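Local coordinates for protein peptidoglycan DD-endopeptidase ShyB (Vibrio cholerae, PDB 2GU1) that cuts the peptide cross-links between adjacent peptidoglycan strands as a zinc-dependent endopeptidase, probably allowing new glycans to be inserted as the cell wall expands, at residues 235-240 with 310-315; 264-269 with 282-287. One frame throughout, in Å; residues are numbered along the deposited sequence.

Interaction 1 (235-240 with 310-315). With ZN (zinc ion), chain B.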
loop_
_atom_site.group_PDB
_atom_site.type_symbol
_atom_site.label_atom_id
_atom_site.label_comp_id
_atom_site.label_asym_id
_atom_site.label_seq_id
_atom_site.Cartn_x
_atom_site.Cartn_y
_atom_site.Cartn_z
ATOM N N THR A 235 3.840 -10.166 -10.757
ATOM C CA THR A 235 3.709 -10.997 -11.947
ATOM C C THR A 235 4.234 -10.214 -13.149
ATOM O O THR A 235 3.899 -9.040 -13.322
ATOM C CB THR A 235 2.231 -11.374 -12.192
ATOM O OG1 THR A 235 1.696 -12.014 -11.032
ATOM C CG2 THR A 235 2.103 -12.303 -13.370
ATOM N N ASP A 236 5.061 -10.851 -13.974
ATOM C CA ASP A 236 5.604 -10.182 -15.158
ATOM C C ASP A 236 4.845 -10.563 -16.422
ATOM O O ASP A 236 4.708 -11.751 -16.724
ATOM C CB ASP A 236 7.082 -10.536 -15.336
ATOM C CG ASP A 236 7.933 -10.021 -14.204
ATOM O OD1 ASP A 236 7.402 -9.231 -13.392
ATOM O OD2 ASP A 236 9.122 -10.388 -14.136
ATOM N N PHE A 237 4.350 -9.554 -17.144
ATOM C CA PHE A 237 3.613 -9.757 -18.397
ATOM C C PHE A 237 4.497 -9.350 -19.575
ATOM O O PHE A 237 5.256 -8.372 -19.494
ATOM C CB PHE A 237 2.316 -8.932 -18.404
ATOM C CG PHE A 237 1.286 -9.415 -17.423
ATOM C CD1 PHE A 237 0.648 -10.640 -17.607
ATOM C CD2 PHE A 237 0.974 -8.661 -16.294
ATOM C CE1 PHE A 237 -0.286 -11.107 -16.681
ATOM C CE2 PHE A 237 0.043 -9.114 -15.361
ATOM C CZ PHE A 237 -0.589 -10.341 -15.552
ATOM N N ALA A 238 4.406 -10.112 -20.664
ATOM C CA ALA A 238 5.214 -9.875 -21.853
ATOM C C ALA A 238 4.696 -8.719 -22.696
ATOM O O ALA A 238 4.104 -8.925 -23.758
ATOM C CB ALA A 238 5.276 -11.145 -22.695
ATOM N N THR A 239 4.927 -7.502 -22.225
ATOM C CA THR A 239 4.475 -6.311 -22.936
ATOM C C THR A 239 5.581 -5.608 -23.699
ATOM O O THR A 239 6.717 -5.521 -23.236
ATOM C CB THR A 239 3.903 -5.258 -21.971
ATOM O OG1 THR A 239 4.851 -5.019 -20.922
ATOM C CG2 THR A 239 2.595 -5.717 -21.386
ATOM N N PRO A 240 5.264 -5.106 -24.899
ATOM C CA PRO A 240 6.270 -4.391 -25.682
ATOM C C PRO A 240 6.320 -3.015 -25.016
ATOM O O PRO A 240 5.362 -2.629 -24.352
ATOM C CB PRO A 240 5.633 -4.286 -27.068
ATOM C CG PRO A 240 4.646 -5.422 -27.101
ATOM C CD PRO A 240 4.071 -5.389 -25.713
ATOM N N PRO A 310 12.350 -5.650 -21.393
ATOM C CA PRO A 310 11.100 -4.920 -21.188
ATOM C C PRO A 310 9.978 -5.840 -20.720
ATOM O O PRO A 310 9.875 -6.983 -21.165
ATOM C CB PRO A 310 10.814 -4.332 -22.566
ATOM C CG PRO A 310 12.176 -4.153 -23.148
ATOM C CD PRO A 310 12.844 -5.445 -22.766
ATOM N N HIS A 311 9.147 -5.333 -19.814
ATOM C CA HIS A 311 8.023 -6.090 -19.293
ATOM C C HIS A 311 7.330 -5.275 -18.216
ATOM O O HIS A 311 7.904 -4.339 -17.659
ATOM C CB HIS A 311 8.488 -7.410 -18.662
ATOM C CG HIS A 311 9.272 -7.232 -17.395
ATOM N ND1 HIS A 311 10.569 -6.764 -17.381
ATOM C CD2 HIS A 311 8.942 -7.468 -16.102
ATOM C CE1 HIS A 311 11.007 -6.726 -16.133
ATOM N NE2 HIS A 311 10.040 -7.149 -15.338
ATOM N N LEU A 312 6.092 -5.635 -17.931
ATOM C CA LEU A 312 5.350 -4.974 -16.882
ATOM C C LEU A 312 5.443 -5.880 -15.661
ATOM O O LEU A 312 5.235 -7.096 -15.753
ATOM C CB LEU A 312 3.880 -4.802 -17.263
ATOM C CG LEU A 312 2.979 -4.267 -16.145
ATOM C CD1 LEU A 312 3.232 -2.777 -15.940
ATOM C CD2 LEU A 312 1.520 -4.502 -16.506
ATOM N N HIS A 313 5.797 -5.289 -14.528
ATOM C CA HIS A 313 5.860 -6.031 -13.279
ATOM C C HIS A 313 4.623 -5.524 -12.539
ATOM O O HIS A 313 4.554 -4.343 -12.191
ATOM C CB HIS A 313 7.131 -5.671 -12.506
ATOM C CG HIS A 313 7.167 -6.218 -11.114
ATOM N ND1 HIS A 313 7.809 -7.393 -10.789
ATOM C CD2 HIS A 313 6.619 -5.758 -9.962
ATOM C CE1 HIS A 313 7.658 -7.633 -9.497
ATOM N NE2 HIS A 313 6.939 -6.656 -8.973
ATOM N N PHE A 314 3.649 -6.409 -12.328
ATOM C CA PHE A 314 2.385 -6.059 -11.673
ATOM C C PHE A 314 2.290 -6.653 -10.271
ATOM O O PHE A 314 2.661 -7.813 -10.045
ATOM C CB PHE A 314 1.214 -6.556 -12.548
ATOM C CG PHE A 314 -0.152 -6.332 -11.952
ATOM C CD1 PHE A 314 -0.622 -5.050 -11.692
ATOM C CD2 PHE A 314 -0.980 -7.417 -11.662
ATOM C CE1 PHE A 314 -1.904 -4.849 -11.150
ATOM C CE2 PHE A 314 -2.246 -7.232 -11.124
ATOM C CZ PHE A 314 -2.716 -5.943 -10.863
ATOM N N GLU A 315 1.794 -5.860 -9.325
ATOM C CA GLU A 315 1.659 -6.336 -7.954
ATOM C C GLU A 315 0.299 -6.032 -7.353
ATOM O O GLU A 315 -0.316 -5.013 -7.668
ATOM C CB GLU A 315 2.738 -5.704 -7.059
ATOM C CG GLU A 315 4.118 -6.338 -7.189
ATOM C CD GLU A 315 5.159 -5.694 -6.274
ATOM O OE1 GLU A 315 4.784 -5.134 -5.224
ATOM O OE2 GLU A 315 6.359 -5.763 -6.605
HETATM ZN ZN ZN B . 8.727 -8.844 -11.900
#
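D236 and H313 meet at the zinc ion, each from its own strand. D236 OD1 and H313 ND1 both bind the metal at 2.0 Å; D236 OD2 stays farther off, so the carboxylate holds the zinc mainly through one oxygen. H313 has CG anti to its backbone N (chi1 171°), which places the ring on D236's face with ND1 turned to the zinc. H232 supplies the third protein ligand. At the far edge of the imidazole, H313 NE2 donates to E315 OE2 at 2.6 Å, near the ring plane and onto the anti lone pair. E315 and the zinc, at different nitrogens, together fix the ring's rotation; E315 may also polarise the ring, and its OE1 is salt-bridged to R277.

H311 lies against the D236 carboxylate without bonding to it: its CD2 lies 3.3 Å from D236 CG, the two planes 54° apart, and its ND1 is hydrogen-bonded to G309 O. H232 and D236 form the HxxxD motif, H311 and H313 the HxH motif, the pair of signatures that marks M23 peptidases.

The backbones run antiparallel. T235 and F314 exchange both N-H...O bonds, as do F237 and L312, with L312 N to F237 O the longest at 3.3 Å. F237 O also takes T239 N, closing the inverse gamma turn centred on A238. Between these pairs D236 faces H313 in a non-hydrogen-bonded pair, where D236 CA approaches L312 O to 3.2 Å in a CH...O contact.

On the other face, with T235, F237, L312 and F314, contacts are mostly apolar. F314 CB comes to the edge of the F237 ring, 4.0 Å from CE2; T235 CG2 lies over one face of that ring, and L312 CD2 touches F237 CD2.

Interaction 2 (264-269 with 282-287)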
loop_
_atom_site.group_PDB
_atom_site.type_symbol
_atom_site.label_atom_id
_atom_site.label_comp_id
_atom_site.label_asym_id
_atom_site.label_seq_id
_atom_site.Cartn_x
_atom_site.Cartn_y
_atom_site.Cartn_z
ATOM N N ASN A 264 9.981 3.908 -13.626
ATOM C CA ASN A 264 8.767 4.680 -13.392
ATOM C C ASN A 264 7.713 3.716 -12.852
ATOM O O ASN A 264 7.478 2.649 -13.435
ATOM C CB ASN A 264 8.253 5.299 -14.695
ATOM C CG ASN A 264 9.200 6.330 -15.264
ATOM O OD1 ASN A 264 9.544 7.301 -14.597
ATOM N ND2 ASN A 264 9.622 6.129 -16.508
ATOM N N TYR A 265 7.084 4.066 -11.733
ATOM C CA TYR A 265 6.068 3.177 -11.199
ATOM C C TYR A 265 4.904 3.923 -10.597
ATOM O O TYR A 265 4.986 5.122 -10.287
ATOM C CB TYR A 265 6.684 2.154 -10.217
ATOM C CG TYR A 265 6.942 2.621 -8.800
ATOM C CD1 TYR A 265 5.955 2.515 -7.819
ATOM C CD2 TYR A 265 8.195 3.101 -8.426
ATOM C CE1 TYR A 265 6.218 2.865 -6.487
ATOM C CE2 TYR A 265 8.469 3.453 -7.099
ATOM C CZ TYR A 265 7.482 3.327 -6.135
ATOM O OH TYR A 265 7.773 3.616 -4.812
ATOM N N LEU A 266 3.802 3.207 -10.453
ATOM C CA LEU A 266 2.575 3.795 -9.959
ATOM C C LEU A 266 1.941 2.862 -8.937
ATOM O O LEU A 266 2.112 1.645 -9.003
ATOM C CB LEU A 266 1.635 3.972 -11.157
ATOM C CG LEU A 266 0.473 4.955 -11.245
ATOM C CD1 LEU A 266 0.983 6.389 -11.166
ATOM C CD2 LEU A 266 -0.239 4.729 -12.575
ATOM N N VAL A 267 1.198 3.438 -8.002
ATOM C CA VAL A 267 0.503 2.651 -6.997
ATOM C C VAL A 267 -0.903 3.213 -6.877
ATOM O O VAL A 267 -1.091 4.426 -6.758
ATOM C CB VAL A 267 1.179 2.734 -5.609
ATOM C CG1 VAL A 267 0.348 1.945 -4.592
ATOM C CG2 VAL A 267 2.602 2.176 -5.684
ATOM N N ILE A 268 -1.890 2.332 -6.920
ATOM C CA ILE A 268 -3.273 2.747 -6.818
ATOM C C ILE A 268 -3.880 2.104 -5.584
ATOM O O ILE A 268 -3.614 0.940 -5.290
ATOM C CB ILE A 268 -4.074 2.311 -8.077
ATOM C CG1 ILE A 268 -3.573 3.091 -9.300
ATOM C CG2 ILE A 268 -5.566 2.535 -7.865
ATOM C CD1 ILE A 268 -4.275 2.723 -10.592
ATOM N N GLU A 269 -4.662 2.877 -4.839
ATOM C CA GLU A 269 -5.328 2.348 -3.662
ATOM C C GLU A 269 -6.774 2.154 -4.076
ATOM O O GLU A 269 -7.454 3.105 -4.465
ATOM C CB GLU A 269 -5.225 3.324 -2.488
ATOM C CG GLU A 269 -5.962 2.851 -1.246
ATOM C CD GLU A 269 -5.610 3.660 -0.009
ATOM O OE1 GLU A 269 -5.701 4.907 -0.066
ATOM O OE2 GLU A 269 -5.243 3.050 1.023
ATOM N N ASP A 282 7.101 2.945 -19.180
ATOM C CA ASP A 282 7.802 3.841 -20.087
ATOM C C ASP A 282 7.233 5.244 -19.877
ATOM O O ASP A 282 7.953 6.239 -19.949
ATOM C CB ASP A 282 7.578 3.440 -21.549
ATOM C CG ASP A 282 8.332 4.341 -22.510
ATOM O OD1 ASP A 282 9.575 4.329 -22.470
ATOM O OD2 ASP A 282 7.692 5.076 -23.291
ATOM N N LYS A 283 5.937 5.302 -19.588
ATOM C CA LYS A 283 5.239 6.570 -19.384
ATOM C C LYS A 283 4.038 6.405 -18.451
ATOM O O LYS A 283 3.323 5.403 -18.531
ATOM C CB LYS A 283 4.747 7.100 -20.735
ATOM C CG LYS A 283 4.056 8.455 -20.686
ATOM C CD LYS A 283 5.048 9.563 -20.353
ATOM C CE LYS A 283 4.406 10.944 -20.455
ATOM N NZ LYS A 283 5.394 12.030 -20.189
ATOM N N ILE A 284 3.814 7.390 -17.579
ATOM C CA ILE A 284 2.682 7.366 -16.648
ATOM C C ILE A 284 1.680 8.421 -17.126
ATOM O O ILE A 284 2.044 9.578 -17.323
ATOM C CB ILE A 284 3.147 7.672 -15.189
ATOM C CG1 ILE A 284 3.900 6.459 -14.631
ATOM C CG2 ILE A 284 1.941 8.012 -14.296
ATOM C CD1 ILE A 284 4.502 6.657 -13.251
ATOM N N LEU A 285 0.429 8.016 -17.313
ATOM C CA LEU A 285 -0.610 8.914 -17.816
ATOM C C LEU A 285 -1.573 9.494 -16.782
ATOM O O LEU A 285 -2.570 10.125 -17.147
ATOM C CB LEU A 285 -1.419 8.198 -18.900
ATOM C CG LEU A 285 -0.660 7.757 -20.154
ATOM C CD1 LEU A 285 -1.576 6.904 -21.016
ATOM C CD2 LEU A 285 -0.167 8.981 -20.931
ATOM N N VAL A 286 -1.286 9.285 -15.503
ATOM C CA VAL A 286 -2.148 9.800 -14.446
ATOM C C VAL A 286 -1.294 10.507 -13.402
ATOM O O VAL A 286 -0.068 10.422 -13.437
ATOM C CB VAL A 286 -2.946 8.659 -13.760
ATOM C CG1 VAL A 286 -4.013 8.128 -14.703
ATOM C CG2 VAL A 286 -2.005 7.539 -13.360
ATOM N N LYS A 287 -1.938 11.205 -12.477
ATOM C CA LYS A 287 -1.208 11.919 -11.436
ATOM C C LYS A 287 -1.754 11.597 -10.052
ATOM O O LYS A 287 -2.856 11.062 -9.921
ATOM C CB LYS A 287 -1.292 13.430 -11.676
ATOM C CG LYS A 287 -0.503 14.246 -10.668
ATOM C CD LYS A 287 -0.660 15.739 -10.887
ATOM C CE LYS A 287 0.122 16.521 -9.839
ATOM N NZ LYS A 287 -0.320 16.173 -8.455
#
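L266 pushes its two methyl groups into the 282-287 segment, and V286 CG2 takes the tightest carbon-carbon touch, 3.4 Å from L266 CD2, closer than ordinary van der Waals contact. The side chains of L266 and V286 cross at about a right angle, and the valine methyl meets the forked end of the leucine, with L266 CD1 also nearby at 3.9 Å. That second methyl packs on I284 CG2 as well, at 3.7 Å. I284 reaches further with its other branch: with chi2 at 176° its chain is extended, and CD1 comes to rest 3.4 Å from Y265 O. No hydrogen bond joins the two segments, and the contact is held by aliphatic packing.

What places the neighbouring N264 lies just beyond. N264 ND2 passes D282 O at 3.8 Å, too far to bond, and donates instead to L281 O, while N264 N bonds to T304 OG1; together they fix the chain where it turns a corner into strand 265-269. On the other segment, D282 and K283 both face L300 in a classic beta bulge as strand 283-284 begins.

Y265 turns away from this contact, and its OH is hydrogen-bonded to D46, in the LysM-like part of the chain. L266 faces the other way, into the core of the peptidase domain, with V253 and V256 of strand 251-259 beside it. I298 of strand 297-300 touches both L266 and V286; the contact lies between the large curled sheet, which holds 265-269, and the small three-stranded sheet edged by 283-284, and joins them.

In the fold
Both contacts belong to the M23 peptidase domain, their centres 14 Å apart and their nearest atoms about 7 Å apart without touching. Along the chain, interaction 2 is nested inside the loop that interaction 1 closes: 235-240 comes first, then 264-269 and 282-287, and finally 310-315. The large antiparallel sheet connects them, since strand 274-281 pairs with 265-269 on one side and with 312-318 on the other. Interaction 1 carries the catalytic zinc on this sheet, whereas interaction 2 joins the sheet to the small one containing 283-284. Y265, on the other side of strand 265-269 from that packing, has its side chain about 8 Å from that of H313.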